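Local coordinates for protein TRAP-T family transporter, DctP (Periplasmic binding) subunit (PDB 4PF8) that binds beta-D-galacturonate in the periplasm, probably to deliver it to the membrane subunits of a TRAP-type transporter, at residues A[97-109]-A[312-324]. Sequence-based numbering, arbitrary orientation.
Sequences PATNVVSLPFVFK and PEMTDLVNLFRNA
Val101 and Phe321 meet at the middle of an apolar seam that packs the C-terminal helix, 315-322, against the 3-10 segment 97-102 and the loop after it, within the two-lobed periplasmic binding protein fold of a TRAP-type family 7 solute-binding protein. No direct hydrogen bond links the two segments. The two methyls of Val101 divide the work. CG1 lies 3.6 Å from Val318 CG2 and 3.7 Å from Leu317 CD2, and is also touched by the selenomethionine methyl CE of Met314. CG2 instead sits over one face of the Phe321 ring, a CH-pi contact 4.3 Å from the ring centroid and 26° off the normal. Leu317, its CG anti to the backbone N (chi1 -177°), extends CD2 into the angle between Val101 and Ala98, while Leu104 CD1 rests against both methyls of Val318.

The aromatic pair lies farther along. Phe108 CE1 comes to the edge of the Phe321 ring, 3.6 Å from Phe321 CD2, with the planes at 81°; the side chains run side by side, pointing the same way. Pro122 of helix 121-132 also touches Phe321. The side chain of Val102, beside Phe321, is about 11 Å from the bound galacturonate, so the seam lies outside the pocket. An alanine in place of Phe321 would probably leave Val101 CG2 without the ring beneath it and Phe108 without its aromatic neighbour, opening a gap between helix and loop.

Val107 continues the seam, its CG2 3.9 Å from Arg322 CB. The extended Arg322 chain leads away from the loop, and its NE and NH2 both bind Asn319 OD1 side-on, which helps hold the guanidinium plane. A water bridges the segments, its oxygen 2.8 Å from both Val107 O and Phe321 O.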
ATOM      1  N   PRO A  97      12.612  -6.202  -6.418  1.00 15.25           N
ATOM      2  CA  PRO A  97      11.789  -7.232  -7.066  1.00 17.80           C
ATOM      3  C   PRO A  97      11.136  -8.246  -6.113  1.00 15.91           C
ATOM      4  O   PRO A  97      10.017  -8.687  -6.389  1.00 13.33           O
ATOM      5  CB  PRO A  97      12.778  -7.903  -8.019  1.00 19.48           C
ATOM      6  CG  PRO A  97      13.733  -6.778  -8.383  1.00 25.03           C
ATOM      7  CD  PRO A  97      13.881  -5.973  -7.134  1.00 17.90           C
ATOM      8  N   ALA A  98      11.792  -8.590  -5.004  1.00 16.91           N
ATOM      9  CA  ALA A  98      11.208  -9.556  -4.068  1.00 17.79           C
ATOM     10  C   ALA A  98       9.834  -9.118  -3.561  1.00 15.50           C
ATOM     11  O   ALA A  98       8.959  -9.953  -3.284  1.00 16.48           O
ATOM     12  CB  ALA A  98      12.146  -9.797  -2.895  1.00 19.37           C
ATOM     13  N   THR A  99       9.613  -7.814  -3.469  1.00 11.93           N
ATOM     14  CA  THR A  99       8.374  -7.332  -2.892  1.00  9.76           C
ATOM     15  C   THR A  99       7.181  -7.520  -3.828  1.00 10.56           C
ATOM     16  O   THR A  99       6.072  -7.310  -3.404  1.00 10.65           O
ATOM     17  CB  THR A  99       8.431  -5.853  -2.452  1.00 12.05           C
ATOM     18  OG1 THR A  99       8.618  -5.006  -3.595  1.00 11.96           O
ATOM     19  CG2 THR A  99       9.545  -5.651  -1.449  1.00 13.96           C
ATOM     20  N   ASN A 100       7.402  -7.916  -5.080  1.00 10.18           N
ATOM     21  CA  ASN A 100       6.252  -8.160  -5.954  1.00 10.04           C
ATOM     22  C   ASN A 100       5.310  -9.207  -5.399  1.00 10.84           C
ATOM     23  O   ASN A 100       4.130  -9.183  -5.682  1.00  9.67           O
ATOM     24  CB  ASN A 100       6.684  -8.558  -7.367  1.00 11.66           C
ATOM     25  CG  ASN A 100       7.168  -7.388  -8.164  1.00 14.18           C
ATOM     26  OD1 ASN A 100       6.424  -6.442  -8.397  1.00 13.59           O
ATOM     27  ND2 ASN A 100       8.428  -7.426  -8.571  1.00 19.46           N
ATOM     28  N   VAL A 101       5.833 -10.127  -4.595  0.55 10.84           N
ATOM     29  CA  VAL A 101       5.021 -11.232  -4.089  0.55 10.06           C
ATOM     30  C   VAL A 101       3.791 -10.788  -3.290  0.55 10.64           C
ATOM     31  O   VAL A 101       2.788 -11.485  -3.277  0.55 11.09           O
ATOM     32  CB  VAL A 101       5.862 -12.214  -3.241  0.55 11.29           C
ATOM     33  CG1 VAL A 101       7.004 -12.785  -4.069  0.55 27.31           C
ATOM     34  CG2 VAL A 101       6.384 -11.535  -1.972  0.55 10.47           C
ATOM     35  N   VAL A 102       3.855  -9.648  -2.611  1.00  9.55           N
ATOM     36  CA  VAL A 102       2.709  -9.178  -1.822  1.00 10.32           C
ATOM     37  C   VAL A 102       1.674  -8.456  -2.671  1.00 15.63           C
ATOM     38  O   VAL A 102       0.569  -8.178  -2.205  1.00 15.09           O
ATOM     39  CB  VAL A 102       3.112  -8.254  -0.641  1.00 12.12           C
ATOM     40  CG1 VAL A 102       4.108  -8.956   0.235  1.00 12.37           C
ATOM     41  CG2 VAL A 102       3.643  -6.901  -1.158  1.00 12.01           C
ATOM     42  N   SER A 103       2.016  -8.177  -3.921  1.00 10.49           N
ATOM     43  CA  SER A 103       1.090  -7.548  -4.860  1.00  9.84           C
ATOM     44  C   SER A 103       0.340  -8.550  -5.736  1.00  9.96           C
ATOM     45  O   SER A 103      -0.372  -8.172  -6.665  1.00 12.59           O
ATOM     46  CB  SER A 103       1.832  -6.558  -5.742  1.00 17.53           C
ATOM     47  OG  SER A 103       2.164  -5.421  -4.985  1.00 15.91           O
ATOM     48  N   LEU A 104       0.512  -9.834  -5.445  1.00  8.30           N
ATOM     49  CA  LEU A 104      -0.236 -10.849  -6.173  1.00  8.65           C
ATOM     50  C   LEU A 104      -1.654 -10.894  -5.624  1.00  8.21           C
ATOM     51  O   LEU A 104      -1.850 -10.829  -4.432  1.00  8.71           O
ATOM     52  CB  LEU A 104       0.461 -12.203  -6.016  1.00 10.82           C
ATOM     53  CG  LEU A 104       1.766 -12.327  -6.810  1.00 10.01           C
ATOM     54  CD1 LEU A 104       2.537 -13.545  -6.359  1.00 11.38           C
ATOM     55  CD2 LEU A 104       1.489 -12.415  -8.312  1.00 13.82           C
ATOM     56  N   PRO A 105      -2.653 -10.989  -6.509  1.00  8.94           N
ATOM     57  CA  PRO A 105      -4.030 -10.931  -6.028  1.00 12.05           C
ATOM     58  C   PRO A 105      -4.360 -12.149  -5.164  1.00 10.27           C
ATOM     59  O   PRO A 105      -3.981 -13.268  -5.490  1.00 10.77           O
ATOM     60  CB  PRO A 105      -4.878 -10.932  -7.314  1.00 13.81           C
ATOM     61  CG  PRO A 105      -3.954 -11.219  -8.432  1.00 22.98           C
ATOM     62  CD  PRO A 105      -2.531 -10.977  -7.966  1.00 11.92           C
ATOM     63  N   PHE A 106      -5.043 -11.889  -4.060  1.00  8.84           N
ATOM     64  CA  PHE A 106      -5.498 -12.919  -3.133  1.00  9.59           C
ATOM     65  C   PHE A 106      -4.367 -13.751  -2.537  1.00 11.37           C
ATOM     66  O   PHE A 106      -4.597 -14.871  -2.087  1.00 13.19           O
ATOM     67  CB  PHE A 106      -6.532 -13.832  -3.817  1.00 11.48           C
ATOM     68  CG  PHE A 106      -7.740 -13.106  -4.336  1.00  8.65           C
ATOM     69  CD1 PHE A 106      -8.700 -12.609  -3.475  1.00 10.98           C
ATOM     70  CD2 PHE A 106      -7.907 -12.907  -5.697  1.00 10.79           C
ATOM     71  CE1 PHE A 106      -9.837 -11.948  -3.952  1.00 12.00           C
ATOM     72  CE2 PHE A 106      -9.021 -12.248  -6.163  1.00 10.05           C
ATOM     73  CZ  PHE A 106      -9.986 -11.767  -5.286  1.00 11.33           C
ATOM     74  N   VAL A 107      -3.149 -13.215  -2.505  1.00  8.54           N
ATOM     75  CA  VAL A 107      -2.017 -13.990  -2.005  1.00  9.95           C
ATOM     76  C   VAL A 107      -2.129 -14.194  -0.487  1.00 11.27           C
ATOM     77  O   VAL A 107      -1.711 -15.231   0.028  1.00 14.15           O
ATOM     78  CB  VAL A 107      -0.648 -13.363  -2.439  1.00 10.26           C
ATOM     79  CG1 VAL A 107      -0.298 -12.146  -1.610  1.00 11.95           C
ATOM     80  CG2 VAL A 107       0.462 -14.395  -2.369  1.00 13.63           C
ATOM     81  N   PHE A 108      -2.694 -13.211   0.209  1.00  8.68           N
ATOM     82  CA  PHE A 108      -2.985 -13.311   1.642  1.00  8.97           C
ATOM     83  C   PHE A 108      -4.440 -13.754   1.821  1.00 11.13           C
ATOM     84  O   PHE A 108      -5.357 -13.290   1.098  1.00 13.27           O
ATOM     85  CB  PHE A 108      -2.790 -11.965   2.346  1.00  9.25           C
ATOM     86  CG  PHE A 108      -1.364 -11.469   2.378  1.00  9.05           C
ATOM     87  CD1 PHE A 108      -0.424 -12.056   3.195  1.00 12.07           C
ATOM     88  CD2 PHE A 108      -0.985 -10.413   1.586  1.00  9.65           C
ATOM     89  CE1 PHE A 108       0.865 -11.609   3.232  1.00 11.70           C
ATOM     90  CE2 PHE A 108       0.307  -9.951   1.600  1.00  9.25           C
ATOM     91  CZ  PHE A 108       1.245 -10.539   2.428  1.00 10.96           C
ATOM     92  N   LYS A 109      -4.671 -14.637   2.785  1.00 11.73           N
ATOM     93  CA  LYS A 109      -6.040 -15.096   3.054  1.00 13.22           C
ATOM     94  C   LYS A 109      -6.876 -14.050   3.773  1.00 12.41           C
ATOM     95  O   LYS A 109      -8.104 -14.027   3.644  1.00 15.88           O
ATOM     96  CB  LYS A 109      -5.997 -16.375   3.863  1.00 20.29           C
ATOM     97  CG  LYS A 109      -5.373 -17.506   3.058  1.00 27.60           C
ATOM     98  CD  LYS A 109      -5.209 -18.785   3.853  1.00 36.09           C
ATOM     99  CE  LYS A 109      -4.749 -19.905   2.932  1.00 34.88           C
ATOM    100  NZ  LYS A 109      -5.241 -21.243   3.388  1.00 44.09           N
ATOM    101  N   PRO A 312      11.192 -17.002 -12.413  1.00 31.34           N
ATOM    102  CA  PRO A 312      11.201 -18.358 -11.845  1.00 31.99           C
ATOM    103  C   PRO A 312      11.886 -18.443 -10.487  1.00 34.86           C
ATOM    104  O   PRO A 312      11.483 -19.229  -9.626  1.00 35.65           O
ATOM    105  CB  PRO A 312      12.014 -19.164 -12.870  1.00 40.65           C
ATOM    106  CG  PRO A 312      11.915 -18.395 -14.136  1.00 41.66           C
ATOM    107  CD  PRO A 312      11.822 -16.957 -13.745  1.00 37.67           C
ATOM    108  N   GLU A 313      12.922 -17.632 -10.306  1.00 35.72           N
ATOM    109  CA  GLU A 313      13.685 -17.628  -9.068  1.00 34.11           C
ATOM    110  C   GLU A 313      12.824 -17.234  -7.866  1.00 33.56           C
ATOM    111  O   GLU A 313      13.179 -17.533  -6.727  1.00 34.78           O
ATOM    112  CB  GLU A 313      14.873 -16.672  -9.188  1.00 36.97           C
HETATM  113  N   MSE A 314      11.694 -16.569  -8.105  1.00 27.73           N
HETATM  114  CA  MSE A 314      10.848 -16.125  -6.997  1.00 28.70           C
HETATM  115  C   MSE A 314       9.865 -17.188  -6.522  1.00 30.57           C
HETATM  116  O   MSE A 314       9.090 -16.943  -5.593  1.00 27.56           O
HETATM  117  CB  MSE A 314      10.041 -14.885  -7.394  1.00 29.05           C
HETATM  118  CG  MSE A 314      10.873 -13.662  -7.702  1.00 29.91           C
HETATM  119 SE   MSE A 314      11.976 -13.116  -6.201  0.71 31.10          SE
HETATM  120  CE  MSE A 314      10.873 -13.759  -4.752  1.00 35.92           C
ATOM    121  N   THR A 315       9.874 -18.351  -7.168  1.00 26.95           N
ATOM    122  CA  THR A 315       8.860 -19.359  -6.905  1.00 26.72           C
ATOM    123  C   THR A 315       8.810 -19.732  -5.434  1.00 27.02           C
ATOM    124  O   THR A 315       7.736 -19.768  -4.842  1.00 28.75           O
ATOM    125  CB  THR A 315       9.077 -20.635  -7.740  1.00 33.39           C
ATOM    126  OG1 THR A 315       9.071 -20.305  -9.137  1.00 35.30           O
ATOM    127  CG2 THR A 315       7.962 -21.630  -7.465  1.00 36.62           C
ATOM    128  N   ASP A 316       9.974 -19.995  -4.837  1.00 31.16           N
ATOM    129  CA  ASP A 316      10.020 -20.385  -3.430  1.00 33.86           C
ATOM    130  C   ASP A 316       9.404 -19.319  -2.529  1.00 32.64           C
ATOM    131  O   ASP A 316       8.619 -19.626  -1.637  1.00 31.54           O
ATOM    132  CB  ASP A 316      11.456 -20.698  -2.993  1.00 37.38           C
ATOM    133  CG  ASP A 316      11.963 -22.002  -3.576  1.00 46.03           C
ATOM    134  OD1 ASP A 316      11.129 -22.778  -4.093  1.00 46.39           O
ATOM    135  OD2 ASP A 316      13.184 -22.257  -3.515  1.00 47.07           O
ATOM    136  N   LEU A 317       9.740 -18.059  -2.772  1.00 30.20           N
ATOM    137  CA  LEU A 317       9.211 -16.974  -1.955  1.00 29.79           C
ATOM    138  C   LEU A 317       7.702 -16.825  -2.116  1.00 27.09           C
ATOM    139  O   LEU A 317       7.000 -16.583  -1.139  1.00 27.79           O
ATOM    140  CB  LEU A 317       9.882 -15.653  -2.307  1.00 28.38           C
ATOM    141  CG  LEU A 317       9.421 -14.493  -1.422  1.00 30.66           C
ATOM    142  CD1 LEU A 317       9.783 -14.745   0.018  1.00 32.62           C
ATOM    143  CD2 LEU A 317       9.994 -13.169  -1.887  1.00 32.66           C
ATOM    144  N   VAL A 318       7.203 -16.959  -3.341  1.00 22.53           N
ATOM    145  CA  VAL A 318       5.765 -16.851  -3.569  1.00 24.99           C
ATOM    146  C   VAL A 318       5.028 -17.936  -2.783  1.00 25.60           C
ATOM    147  O   VAL A 318       3.998 -17.677  -2.171  1.00 24.13           O
ATOM    148  CB  VAL A 318       5.401 -16.954  -5.057  1.00 23.76           C
ATOM    149  CG1 VAL A 318       3.892 -17.084  -5.223  1.00 20.11           C
ATOM    150  CG2 VAL A 318       5.898 -15.733  -5.810  1.00 23.47           C
ATOM    151  N   ASN A 319       5.566 -19.149  -2.785  1.00 33.75           N
ATOM    152  CA  ASN A 319       4.919 -20.247  -2.065  1.00 35.20           C
ATOM    153  C   ASN A 319       4.974 -20.062  -0.552  1.00 34.96           C
ATOM    154  O   ASN A 319       4.052 -20.448   0.173  1.00 34.13           O
ATOM    155  CB  ASN A 319       5.531 -21.583  -2.483  1.00 39.14           C
ATOM    156  CG  ASN A 319       5.212 -21.926  -3.920  1.00 37.89           C
ATOM    157  OD1 ASN A 319       4.156 -21.555  -4.424  1.00 41.00           O
ATOM    158  ND2 ASN A 319       6.125 -22.624  -4.591  1.00 40.70           N
ATOM    159  N   LEU A 320       6.048 -19.448  -0.075  1.00 31.22           N
ATOM    160  CA  LEU A 320       6.128 -19.065   1.321  1.00 32.54           C
ATOM    161  C   LEU A 320       4.884 -18.264   1.736  1.00 33.36           C
ATOM    162  O   LEU A 320       4.381 -18.414   2.850  1.00 40.83           O
ATOM    163  CB  LEU A 320       7.405 -18.255   1.555  1.00 37.13           C
ATOM    164  CG  LEU A 320       7.884 -18.036   2.984  1.00 36.80           C
ATOM    165  CD1 LEU A 320       8.069 -19.364   3.693  1.00 38.98           C
ATOM    166  CD2 LEU A 320       9.192 -17.256   2.971  1.00 39.08           C
ATOM    167  N   PHE A 321       4.377 -17.419   0.837  1.00 24.60           N
ATOM    168  CA  PHE A 321       3.183 -16.632   1.133  1.00 26.53           C
ATOM    169  C   PHE A 321       1.889 -17.371   0.788  1.00 29.15           C
ATOM    170  O   PHE A 321       1.051 -17.593   1.653  1.00 28.68           O
ATOM    171  CB  PHE A 321       3.226 -15.275   0.411  1.00 20.12           C
ATOM    172  CG  PHE A 321       4.178 -14.297   1.043  1.00 23.75           C
ATOM    173  CD1 PHE A 321       5.537 -14.393   0.817  1.00 20.26           C
ATOM    174  CD2 PHE A 321       3.715 -13.299   1.883  1.00 25.26           C
ATOM    175  CE1 PHE A 321       6.413 -13.501   1.412  1.00 25.85           C
ATOM    176  CE2 PHE A 321       4.591 -12.416   2.480  1.00 22.33           C
ATOM    177  CZ  PHE A 321       5.935 -12.516   2.241  1.00 25.07           C
ATOM    178  N   ARG A 322       1.729 -17.764  -0.468  1.00 28.28           N
ATOM    179  CA  ARG A 322       0.424 -18.237  -0.921  1.00 29.15           C
ATOM    180  C   ARG A 322       0.031 -19.590  -0.317  1.00 28.56           C
ATOM    181  O   ARG A 322      -1.152 -19.934  -0.299  1.00 36.11           O
ATOM    182  CB  ARG A 322       0.354 -18.290  -2.452  1.00 29.91           C
ATOM    183  CG  ARG A 322       1.166 -19.400  -3.067  1.00 30.29           C
ATOM    184  CD  ARG A 322       0.961 -19.472  -4.573  1.00 30.66           C
ATOM    185  NE  ARG A 322       1.900 -20.406  -5.182  1.00 33.48           N
ATOM    186  CZ  ARG A 322       1.978 -20.652  -6.484  1.00 37.41           C
ATOM    187  NH1 ARG A 322       1.164 -20.044  -7.333  1.00 35.47           N
ATOM    188  NH2 ARG A 322       2.872 -21.519  -6.938  1.00 40.45           N
ATOM    189  N   ASN A 323       1.009 -20.350   0.171  1.00 29.55           N
ATOM    190  CA  ASN A 323       0.728 -21.648   0.769  1.00 30.87           C
ATOM    191  C   ASN A 323       0.780 -21.627   2.289  1.00 31.11           C
ATOM    192  O   ASN A 323       0.745 -22.678   2.926  1.00 34.36           O
ATOM    193  CB  ASN A 323       1.712 -22.703   0.254  1.00 34.35           C
ATOM    194  CG  ASN A 323       1.539 -22.985  -1.227  1.00 37.60           C
ATOM    195  OD1 ASN A 323       0.454 -22.807  -1.784  1.00 39.68           O
ATOM    196  ND2 ASN A 323       2.610 -23.429  -1.872  1.00 42.18           N
ATOM    197  N   ALA A 324       0.870 -20.438   2.880  1.00 28.95           N
ATOM    198  CA  ALA A 324       0.921 -20.339   4.335  1.00 31.68           C
ATOM    199  C   ALA A 324      -0.389 -20.850   4.933  1.00 38.87           C
ATOM    200  O   ALA A 324      -1.469 -20.443   4.488  1.00 37.98           O
ATOM    201  CB  ALA A 324       1.169 -18.902   4.756  1.00 32.91           C
TER
HETATM  202  O   HOH W   1      -1.654 -17.184   2.050  1.00 22.25           O